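Alpha/beta hydrolase (Legionella pneumophila subsp. pneumophila str. Philadelphia 1, PDB 4EZI) is of unproven function but has an alpha/beta-hydrolase fold and may hydrolyse esters, possibly as a triacylglycerol lipase. Local coordinates at residues R84-D89 / H259-I264; K233-G238 / D289-I294; H301-P306 / Y330-K335. All coordinates share one frame; numbering follows the deposited sequence. Where two conformers were deposited one is given.

In the fold
Three contacts in one alpha/beta-hydrolase chain do not touch. The segments of contacts 1 and 2 alternate along the sequence; contact 3 begins only after both are closed. Contact 1 joins the loop after strand 74-80 to helix 261-267, so it fastens the helical region inserted between strands 193-197 and 310-314 to the rest of the fold. Contact 2, joining the end of helix 218-233 to the start of helix 292-299, fastens inserted helices together; contact 3 fastens the loop into strand 310-314 at the sheet edge. The centres of contacts 1 and 3 lie about 34 Å apart, on opposite sides of the chain's centre; those of contacts 2 and 3, about 27 Å.

Contact 1. Residues R84-D89 / H259-I264; sequences RFERND and HAVDEI
Glu86 reaches across to the start of helix 261-267 with an extended side chain that can be followed atom by atom. CG stands anti to its own carbonyl carbon (chi1 -57°), and from there it lies 3.3 Å from the carbonyl oxygen His259 O. CD comes next, nearest the CA of Ala260. At the tip, Glu86 OE2 accepts a hydrogen bond from Val261 N at 3.1 Å; the N-H points to the oxygen at 152°, and the donor stands above the carboxylate plane. The same OE2 is 3.4 Å from Ala260 CA and also lies near Val261 CG1.

Beside this polar bridge, Phe85 makes the apolar half of the contact. Its CB is 3.5 Å from Ile264 CD1, while its ring carbon CD2 meets Val261 CG2 at 3.6 Å, the Phe85 and Val261 side chains crossing at about a right angle. Tyr224 and Met255 also pack on Phe85, so its ring belongs to a larger cluster. One ordered water adds a backbone link: it donates to Phe85 O at 2.9 Å and accepts from His259 N at 3.2 Å.

Ala260 holds the N-cap position, and Val261 is the first residue of the helix. The carboxylate of Glu86, supplied from a distant loop, therefore takes up an N-H at the helix start. A negative group there would be expected to interact favourably with the helix dipole, while the neighbouring hydrocarbon contacts pack the same loop against the first turn.

Contact 2. Residues K233-G238 / D289-I294; sequences KSYWSG and DRNTEI
The Tyr235 ring meets Ile294 and the Trp236 ring meets Asp289 and Asn291, with the two rings set at a steep angle to each other. Ile294 stands over the Tyr235 ring: its CG2 is 4.1 Å from the ring centroid and only 9° off the normal, a CH-pi contact, and the two side chains cross at about a right angle. Lys233 CB covers the opposite face of that ring.

Asp289 meets Trp236 at its edge. Trp236 NE1 donates to Asp289 OD2 at 2.8 Å with an angle of 162°, nearly in the indole plane and onto the syn lone pair of the carboxylate, whose plane is turned steeply from the ring. The other oxygen, Asp289 OD1, accepts from Asn291 N at 2.8 Å and closes an Asx turn, so one carboxylate holds the indole N-H and closes the turn leading into the helix.

Asn291 touches both aromatic residues, Tyr235 at CB and O and the Trp236 ring with ND2. Its amide plane stands 80° from the indole, and Asn291 ND2 lies 3.3 Å above the indole plane of Trp236, toward the rim. Asn291 ND2 donates to Tyr235 O at 3.0 Å, from well above the carbonyl plane. A water lies within bonding distance of both Tyr235 O and Asn291 OD1. Arg290 lays one face of its guanidinium toward Trp236 CD1, with its charge paired to Glu241.

The contact thus bridges the loop between helices 218-233 and 239-242 and the start of helix 292-299. Phe280, edge-to-face, and Ile284 of helix 278-285 pack on the indole, while Leu229 of helix 218-233 touches both Tyr235 and Trp236.

Contact 3. Residues H301-P306 / Y330-K335; sequences HYDFKP and YHSFRK
The contact belongs to the edge of the alpha/beta-hydrolase sheet, where the loop leading to strand 310-314 meets the last part of helix 323-334, the helix that precedes edge strand 340-344. Phe333 touches Tyr302, Phe304 and Pro306 across it. Its CG is anti to the carbonyl carbon (chi1 -77°), and the ring beyond it is met differently by each neighbour. An edge of Phe333 points at the face of Phe304 in a T-shaped pair: the planes stand at 85°, the ring centroids are 5.1 Å apart, and Phe333 CE1 lies above the Phe304 plane toward its rim. One face of Phe333 receives the backbone of Tyr302, whose carbonyl oxygen stands 3.8 Å above the plane over the ring centre. Phe304 O lies at the edge of the Phe333 ring, in its plane, 3.4 Å from CD1. Pro306 CG approaches that same carbon, Phe333 CD1, at 3.8 Å.

A polar strip runs beside the aromatic group. Ser332 OG, anti to its backbone N (chi1 -177°), donates to Tyr302 O at 2.6 Å, and its CB lies in plane at the edge of the Tyr302 ring. Lys335 bends back at chi3 and chi4, and its NZ forms a salt bridge with Asp303 OD1 at 2.8 Å, reaching the oxygen from above the carboxylate plane. Lys335 NZ also donates to Ser332 O at 2.9 Å, so the ammonium group links Ser332 of the 330-335 segment to Asp303 of the loop; Asp303 OD1 has a further partner in Tyr336 OH.

Helix 170-185 touches Phe304 through Ile176 and Glu180, and Pro306 through Phe179. Leu310 of strand 310-314 and Val340 of strand 340-344 pack on Phe333, placing its ring between helix 323-334 and the sheet.

Contact 1. Residues R84-D89 / H259-I264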
loop_
_atom_site.group_PDB
_atom_site.type_symbol
_atom_site.label_atom_id
_atom_site.label_comp_id
_atom_site.label_asym_id
_atom_site.label_seq_id
_atom_site.Cartn_x
_atom_site.Cartn_y
_atom_site.Cartn_z
ATOM N N ARG A 84 -6.384 2.169 -5.334
ATOM C CA ARG A 84 -7.463 1.547 -6.060
ATOM C C ARG A 84 -8.715 2.374 -5.846
ATOM O O ARG A 84 -9.090 2.665 -4.712
ATOM C CB ARG A 84 -7.687 0.101 -5.600
ATOM C CG ARG A 84 -6.443 -0.760 -5.726
ATOM C CD ARG A 84 -6.014 -1.043 -7.147
ATOM N NE ARG A 84 -4.671 -1.662 -7.199
ATOM C CZ ARG A 84 -4.370 -2.915 -6.874
ATOM N NH1 ARG A 84 -5.281 -3.785 -6.470
ATOM N NH2 ARG A 84 -3.098 -3.310 -6.939
ATOM N N PHE A 85 -9.333 2.747 -6.954
ATOM C CA PHE A 85 -10.563 3.521 -6.965
ATOM C C PHE A 85 -11.815 2.642 -7.099
ATOM O O PHE A 85 -12.935 3.150 -6.931
ATOM C CB PHE A 85 -10.577 4.478 -8.177
ATOM C CG PHE A 85 -9.474 5.499 -8.186
ATOM C CD1 PHE A 85 -9.583 6.664 -7.483
ATOM C CD2 PHE A 85 -8.341 5.288 -8.937
ATOM C CE1 PHE A 85 -8.541 7.595 -7.521
ATOM C CE2 PHE A 85 -7.314 6.231 -8.991
ATOM C CZ PHE A 85 -7.414 7.363 -8.282
ATOM N N GLU A 86 -11.622 1.385 -7.486
ATOM C CA GLU A 86 -12.676 0.408 -7.702
ATOM C C GLU A 86 -12.718 -0.572 -6.549
ATOM O O GLU A 86 -11.694 -1.189 -6.173
ATOM C CB GLU A 86 -12.427 -0.352 -8.990
ATOM C CG GLU A 86 -12.301 0.531 -10.226
ATOM C CD GLU A 86 -11.813 -0.221 -11.446
ATOM O OE1 GLU A 86 -12.277 -1.357 -11.678
ATOM O OE2 GLU A 86 -10.968 0.339 -12.188
ATOM N N ARG A 87 -13.908 -0.760 -5.996
ATOM C CA ARG A 87 -14.108 -1.633 -4.838
ATOM C C ARG A 87 -13.523 -3.031 -5.061
ATOM O O ARG A 87 -12.920 -3.623 -4.177
ATOM C CB ARG A 87 -15.620 -1.748 -4.502
ATOM C CG ARG A 87 -15.917 -2.848 -3.518
ATOM C CD ARG A 87 -17.343 -2.828 -3.049
ATOM N NE ARG A 87 -17.661 -1.701 -2.199
ATOM C CZ ARG A 87 -17.337 -1.615 -0.917
ATOM N NH1 ARG A 87 -16.651 -2.573 -0.290
ATOM N NH2 ARG A 87 -17.728 -0.548 -0.246
ATOM N N ASN A 88 -13.776 -3.574 -6.251
ATOM C CA ASN A 88 -13.450 -4.957 -6.523
ATOM C C ASN A 88 -12.062 -5.176 -7.125
ATOM O O ASN A 88 -11.657 -6.326 -7.306
ATOM C CB ASN A 88 -14.538 -5.602 -7.390
ATOM C CG ASN A 88 -15.809 -5.794 -6.608
ATOM O OD1 ASN A 88 -15.899 -6.664 -5.752
ATOM N ND2 ASN A 88 -16.816 -4.951 -6.881
ATOM N N ASP A 89 -11.316 -4.100 -7.370
ATOM C CA ASP A 89 -9.973 -4.268 -7.931
ATOM C C ASP A 89 -8.947 -4.354 -6.808
ATOM O O ASP A 89 -8.102 -3.464 -6.640
ATOM C CB ASP A 89 -9.651 -3.105 -8.862
ATOM C CG ASP A 89 -8.325 -3.282 -9.586
ATOM O OD1 ASP A 89 -7.817 -4.402 -9.699
ATOM O OD2 ASP A 89 -7.781 -2.240 -10.025
ATOM N N HIS A 259 -16.597 3.035 -10.792
ATOM C CA HIS A 259 -16.086 3.689 -11.996
ATOM C C HIS A 259 -14.700 3.188 -12.275
ATOM O O HIS A 259 -13.821 3.231 -11.406
ATOM C CB HIS A 259 -16.061 5.217 -11.834
ATOM C CG HIS A 259 -17.410 5.847 -11.892
ATOM N ND1 HIS A 259 -18.365 5.674 -10.911
ATOM C CD2 HIS A 259 -17.956 6.671 -12.822
ATOM C CE1 HIS A 259 -19.448 6.352 -11.248
ATOM N NE2 HIS A 259 -19.224 6.971 -12.396
ATOM N N ALA A 260 -14.483 2.727 -13.500
ATOM C CA ALA A 260 -13.170 2.283 -13.925
ATOM C C ALA A 260 -12.185 3.460 -13.821
ATOM O O ALA A 260 -12.516 4.614 -14.115
ATOM C CB ALA A 260 -13.181 1.741 -15.368
ATOM N N VAL A 261 -10.967 3.165 -13.410
ATOM C CA VAL A 261 -9.994 4.206 -13.222
ATOM C C VAL A 261 -9.784 5.064 -14.503
ATOM O O VAL A 261 -9.667 6.282 -14.414
ATOM C CB VAL A 261 -8.671 3.663 -12.648
ATOM C CG1 VAL A 261 -8.068 2.608 -13.564
ATOM C CG2 VAL A 261 -7.728 4.810 -12.448
ATOM N N ASP A 262 -9.787 4.480 -15.694
ATOM C CA ASP A 262 -9.617 5.295 -16.899
ATOM C C ASP A 262 -10.787 6.284 -17.083
ATOM O O ASP A 262 -10.587 7.397 -17.577
ATOM C CB ASP A 262 -9.392 4.419 -18.145
ATOM C CG ASP A 262 -10.649 3.702 -18.587
ATOM O OD1 ASP A 262 -11.392 3.210 -17.712
ATOM O OD2 ASP A 262 -10.913 3.629 -19.809
ATOM N N GLU A 263 -11.996 5.893 -16.672
ATOM C CA GLU A 263 -13.136 6.785 -16.769
ATOM C C GLU A 263 -12.991 7.950 -15.793
ATOM O O GLU A 263 -13.314 9.092 -16.122
ATOM C CB GLU A 263 -14.476 6.076 -16.514
ATOM C CG GLU A 263 -15.663 7.073 -16.399
ATOM C CD GLU A 263 -17.046 6.440 -16.265
ATOM O OE1 GLU A 263 -17.146 5.236 -15.940
ATOM O OE2 GLU A 263 -18.044 7.178 -16.462
ATOM N N ILE A 264 -12.478 7.669 -14.594
ATOM C CA ILE A 264 -12.222 8.711 -13.601
ATOM C C ILE A 264 -11.223 9.718 -14.134
ATOM O O ILE A 264 -11.452 10.933 -14.093
ATOM C CB ILE A 264 -11.753 8.091 -12.253
ATOM C CG1 ILE A 264 -12.849 7.178 -11.688
ATOM C CG2 ILE A 264 -11.336 9.192 -11.280
ATOM C CD1 ILE A 264 -12.417 6.359 -10.456
HETATM O O HOH W 1 -15.129 4.431 -8.305
#

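Contact 2. Residues K233-G238 / D289-I294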
loop_
_atom_site.group_PDB
_atom_site.type_symbol
_atom_site.label_atom_id
_atom_site.label_comp_id
_atom_site.label_asym_id
_atom_site.label_seq_id
_atom_site.Cartn_x
_atom_site.Cartn_y
_atom_site.Cartn_z
ATOM N N LYS A 233 -13.574 12.803 8.438
ATOM C CA LYS A 233 -13.061 13.696 9.503
ATOM C C LYS A 233 -13.701 15.080 9.548
ATOM O O LYS A 233 -13.579 15.770 10.552
ATOM C CB LYS A 233 -11.551 13.850 9.384
ATOM C CG LYS A 233 -10.794 12.547 9.390
ATOM C CD LYS A 233 -11.027 11.724 10.675
ATOM C CE LYS A 233 -10.252 10.403 10.677
ATOM N NZ LYS A 233 -10.701 9.525 11.799
ATOM N N SER A 234 -14.330 15.518 8.456
ATOM C CA SER A 234 -14.996 16.815 8.408
ATOM C C SER A 234 -14.120 17.961 8.926
ATOM O O SER A 234 -14.566 18.827 9.694
ATOM C CB SER A 234 -16.335 16.773 9.146
ATOM O OG SER A 234 -17.119 17.881 8.749
ATOM N N TYR A 235 -12.882 18.010 8.456
ATOM C CA TYR A 235 -11.974 19.077 8.863
ATOM C C TYR A 235 -12.346 20.435 8.266
ATOM O O TYR A 235 -11.941 21.468 8.801
ATOM C CB TYR A 235 -10.518 18.748 8.508
ATOM C CG TYR A 235 -9.900 17.585 9.252
ATOM C CD1 TYR A 235 -10.117 17.383 10.628
ATOM C CD2 TYR A 235 -9.084 16.678 8.591
ATOM C CE1 TYR A 235 -9.506 16.323 11.317
ATOM C CE2 TYR A 235 -8.489 15.603 9.261
ATOM C CZ TYR A 235 -8.720 15.431 10.618
ATOM O OH TYR A 235 -8.159 14.380 11.291
ATOM N N TRP A 236 -13.095 20.434 7.168
ATOM C CA TRP A 236 -13.544 21.655 6.517
ATOM C C TRP A 236 -15.061 21.811 6.700
ATOM O O TRP A 236 -15.729 20.915 7.223
ATOM C CB TRP A 236 -13.127 21.674 5.027
ATOM C CG TRP A 236 -11.625 21.678 4.910
ATOM C CD1 TRP A 236 -10.815 22.794 4.938
ATOM C CD2 TRP A 236 -10.745 20.551 4.832
ATOM N NE1 TRP A 236 -9.500 22.423 4.884
ATOM C CE2 TRP A 236 -9.427 21.056 4.816
ATOM C CE3 TRP A 236 -10.940 19.164 4.762
ATOM C CZ2 TRP A 236 -8.311 20.220 4.718
ATOM C CZ3 TRP A 236 -9.838 18.347 4.647
ATOM C CH2 TRP A 236 -8.541 18.875 4.637
ATOM N N SER A 237 -15.602 22.952 6.283
ATOM C CA SER A 237 -17.011 23.244 6.553
ATOM C C SER A 237 -17.931 22.331 5.764
ATOM O O SER A 237 -19.018 22.019 6.204
ATOM C CB SER A 237 -17.332 24.707 6.283
ATOM O OG SER A 237 -16.993 25.081 4.960
ATOM N N GLY A 238 -17.501 21.938 4.569
ATOM C CA GLY A 238 -18.259 21.069 3.702
ATOM C C GLY A 238 -17.484 20.847 2.414
ATOM O O GLY A 238 -16.419 21.424 2.209
ATOM N N ASP A 289 -3.649 26.438 5.511
ATOM C CA ASP A 289 -4.917 25.798 5.804
ATOM C C ASP A 289 -5.009 25.638 7.303
ATOM O O ASP A 289 -4.019 25.293 7.961
ATOM C CB ASP A 289 -5.011 24.446 5.113
ATOM C CG ASP A 289 -6.350 23.778 5.305
ATOM O OD1 ASP A 289 -6.563 23.131 6.354
ATOM O OD2 ASP A 289 -7.200 23.919 4.400
ATOM N N ARG A 290 -6.177 25.912 7.863
ATOM C CA ARG A 290 -6.360 25.853 9.311
ATOM C C ARG A 290 -6.135 24.472 9.909
ATOM O O ARG A 290 -5.952 24.346 11.119
ATOM C CB ARG A 290 -7.736 26.390 9.707
ATOM C CG ARG A 290 -8.889 25.543 9.214
ATOM C CD ARG A 290 -10.168 26.274 9.421
ATOM N NE ARG A 290 -11.372 25.590 8.945
ATOM C CZ ARG A 290 -11.865 25.671 7.705
ATOM N NH1 ARG A 290 -11.190 26.276 6.742
ATOM N NH2 ARG A 290 -13.036 25.104 7.431
ATOM N N ASN A 291 -6.136 23.446 9.060
ATOM C CA ASN A 291 -5.923 22.055 9.495
ATOM C C ASN A 291 -4.512 21.539 9.255
ATOM O O ASN A 291 -4.266 20.334 9.384
ATOM C CB ASN A 291 -6.938 21.163 8.782
ATOM C CG ASN A 291 -8.347 21.572 9.101
ATOM O OD1 ASN A 291 -8.775 21.449 10.253
ATOM N ND2 ASN A 291 -9.073 22.069 8.105
ATOM N N THR A 292 -3.589 22.436 8.926
ATOM C CA THR A 292 -2.265 21.992 8.549
ATOM C C THR A 292 -1.603 21.089 9.600
ATOM O O THR A 292 -0.967 20.096 9.246
ATOM C CB THR A 292 -1.392 23.205 8.187
ATOM O OG1 THR A 292 -1.931 23.856 7.018
ATOM C CG2 THR A 292 0.014 22.782 7.890
ATOM N N GLU A 293 -1.740 21.408 10.884
ATOM C CA GLU A 293 -1.082 20.580 11.887
ATOM C C GLU A 293 -1.599 19.129 11.929
ATOM O O GLU A 293 -0.811 18.185 11.948
ATOM C CB GLU A 293 -1.087 21.263 13.246
ATOM C CG GLU A 293 -0.176 22.521 13.295
ATOM C CD GLU A 293 1.236 22.314 12.708
ATOM O OE1 GLU A 293 1.887 21.294 13.029
ATOM O OE2 GLU A 293 1.696 23.174 11.912
ATOM N N ILE A 294 -2.912 18.940 11.875
ATOM C CA ILE A 294 -3.486 17.600 11.864
ATOM C C ILE A 294 -3.176 16.863 10.544
ATOM O O ILE A 294 -3.012 15.630 10.530
ATOM C CB ILE A 294 -5.010 17.648 12.196
ATOM C CG1 ILE A 294 -5.543 16.260 12.584
ATOM C CG2 ILE A 294 -5.801 18.280 11.071
ATOM C CD1 ILE A 294 -4.936 15.719 13.880
HETATM O O HOH W 2 -11.162 21.848 11.538
#

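Contact 3. Residues H301-P306 / Y330-K335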
loop_
_atom_site.group_PDB
_atom_site.type_symbol
_atom_site.label_atom_id
_atom_site.label_comp_id
_atom_site.label_asym_id
_atom_site.label_seq_id
_atom_site.Cartn_x
_atom_site.Cartn_y
_atom_site.Cartn_z
ATOM N N HIS A 301 5.360 10.350 8.522
ATOM C CA HIS A 301 5.767 9.140 9.233
ATOM C C HIS A 301 7.135 8.683 8.763
ATOM O O HIS A 301 7.314 7.583 8.280
ATOM C CB HIS A 301 4.710 8.050 9.051
ATOM C CG HIS A 301 3.386 8.421 9.638
ATOM N ND1 HIS A 301 3.052 8.153 10.948
ATOM C CD2 HIS A 301 2.316 9.058 9.098
ATOM C CE1 HIS A 301 1.840 8.620 11.195
ATOM N NE2 HIS A 301 1.384 9.194 10.095
ATOM N N TYR A 302 8.112 9.553 8.918
ATOM C CA TYR A 302 9.461 9.231 8.515
ATOM C C TYR A 302 10.460 9.598 9.603
ATOM O O TYR A 302 11.640 9.751 9.309
ATOM C CB TYR A 302 9.803 9.898 7.180
ATOM C CG TYR A 302 9.514 11.379 7.150
ATOM C CD1 TYR A 302 10.442 12.273 7.632
ATOM C CD2 TYR A 302 8.302 11.886 6.663
ATOM C CE1 TYR A 302 10.191 13.647 7.653
ATOM C CE2 TYR A 302 8.046 13.263 6.674
ATOM C CZ TYR A 302 8.997 14.130 7.172
ATOM O OH TYR A 302 8.766 15.499 7.200
ATOM N N ASP A 303 9.986 9.672 10.842
ATOM C CA ASP A 303 10.830 10.063 11.971
ATOM C C ASP A 303 10.607 9.166 13.175
ATOM O O ASP A 303 10.297 9.623 14.278
ATOM C CB ASP A 303 10.545 11.523 12.337
ATOM C CG ASP A 303 11.579 12.102 13.301
ATOM O OD1 ASP A 303 12.753 11.654 13.290
ATOM O OD2 ASP A 303 11.205 13.030 14.060
ATOM N N PHE A 304 10.767 7.868 12.958
ATOM C CA PHE A 304 10.733 6.875 14.016
ATOM C C PHE A 304 11.907 5.933 13.810
ATOM O O PHE A 304 12.465 5.841 12.722
ATOM C CB PHE A 304 9.411 6.106 14.040
ATOM C CG PHE A 304 9.138 5.281 12.798
ATOM C CD1 PHE A 304 8.487 5.845 11.714
ATOM C CD2 PHE A 304 9.520 3.942 12.733
ATOM C CE1 PHE A 304 8.226 5.083 10.574
ATOM C CE2 PHE A 304 9.257 3.185 11.596
ATOM C CZ PHE A 304 8.601 3.756 10.527
ATOM N N LYS A 305 12.308 5.266 14.890
ATOM C CA LYS A 305 13.399 4.321 14.830
ATOM C C LYS A 305 12.963 3.030 14.150
ATOM O O LYS A 305 12.066 2.344 14.657
ATOM C CB LYS A 305 13.908 4.016 16.240
ATOM C CG LYS A 305 15.109 3.066 16.264
ATOM C CD LYS A 305 15.587 2.786 17.685
ATOM C CE LYS A 305 16.794 1.864 17.683
ATOM N NZ LYS A 305 17.063 1.290 19.044
ATOM N N PRO A 306 13.609 2.683 13.028
ATOM C CA PRO A 306 13.259 1.404 12.399
ATOM C C PRO A 306 13.772 0.248 13.238
ATOM O O PRO A 306 14.866 0.330 13.826
ATOM C CB PRO A 306 13.999 1.443 11.073
ATOM C CG PRO A 306 14.400 2.827 10.856
ATOM C CD PRO A 306 14.538 3.461 12.193
ATOM N N TYR A 330 14.886 9.203 3.888
ATOM C CA TYR A 330 16.135 8.441 4.059
ATOM C C TYR A 330 17.041 9.096 5.111
ATOM O O TYR A 330 17.478 8.450 6.077
ATOM C CB TYR A 330 16.869 8.350 2.737
ATOM C CG TYR A 330 18.287 7.825 2.873
ATOM C CD1 TYR A 330 18.534 6.472 3.094
ATOM C CD2 TYR A 330 19.365 8.688 2.774
ATOM C CE1 TYR A 330 19.839 5.986 3.225
ATOM C CE2 TYR A 330 20.671 8.215 2.912
ATOM C CZ TYR A 330 20.908 6.872 3.141
ATOM O OH TYR A 330 22.220 6.406 3.258
ATOM N N HIS A 331 17.288 10.395 4.963
ATOM C CA HIS A 331 18.157 11.069 5.924
ATOM C C HIS A 331 17.542 11.081 7.308
ATOM O O HIS A 331 18.252 10.958 8.301
ATOM C CB HIS A 331 18.519 12.469 5.456
ATOM C CG HIS A 331 19.365 12.464 4.228
ATOM N ND1 HIS A 331 20.622 11.887 4.200
ATOM C CD2 HIS A 331 19.139 12.932 2.978
ATOM C CE1 HIS A 331 21.128 12.009 2.987
ATOM N NE2 HIS A 331 20.246 12.633 2.224
ATOM N N SER A 332 16.237 11.230 7.396
ATOM C CA SER A 332 15.568 11.184 8.678
ATOM C C SER A 332 15.729 9.825 9.382
ATOM O O SER A 332 16.080 9.764 10.559
ATOM C CB SER A 332 14.094 11.582 8.511
ATOM O OG SER A 332 13.425 11.618 9.753
ATOM N N PHE A 333 15.487 8.738 8.655
ATOM C CA PHE A 333 15.613 7.425 9.246
ATOM C C PHE A 333 17.064 7.086 9.620
ATOM O O PHE A 333 17.312 6.360 10.578
ATOM C CB PHE A 333 15.092 6.355 8.294
ATOM C CG PHE A 333 13.581 6.253 8.233
ATOM C CD1 PHE A 333 12.857 5.945 9.374
ATOM C CD2 PHE A 333 12.898 6.427 7.030
ATOM C CE1 PHE A 333 11.480 5.801 9.331
ATOM C CE2 PHE A 333 11.505 6.273 6.995
ATOM C CZ PHE A 333 10.800 5.957 8.138
ATOM N N ARG A 334 18.007 7.587 8.832
ATOM C CA ARG A 334 19.430 7.371 9.110
ATOM C C ARG A 334 19.891 7.968 10.435
ATOM O O ARG A 334 20.931 7.537 10.954
ATOM C CB ARG A 334 20.297 7.900 7.971
ATOM C CG ARG A 334 20.221 7.075 6.704
ATOM C CD ARG A 334 21.039 5.806 6.774
ATOM N NE ARG A 334 22.467 6.102 6.759
ATOM C CZ ARG A 334 23.417 5.179 6.633
ATOM N NH1 ARG A 334 23.100 3.896 6.483
ATOM N NH2 ARG A 334 24.688 5.538 6.650
ATOM N N LYS A 335 19.136 8.912 11.013
ATOM C CA LYS A 335 19.454 9.410 12.367
ATOM C C LYS A 335 19.391 8.286 13.399
ATOM O O LYS A 335 20.029 8.369 14.440
ATOM C CB LYS A 335 18.488 10.506 12.821
ATOM C CG LYS A 335 18.467 11.771 12.011
ATOM C CD LYS A 335 17.672 12.889 12.724
ATOM C CE LYS A 335 16.287 12.477 13.269
ATOM N NZ LYS A 335 15.327 12.024 12.217
#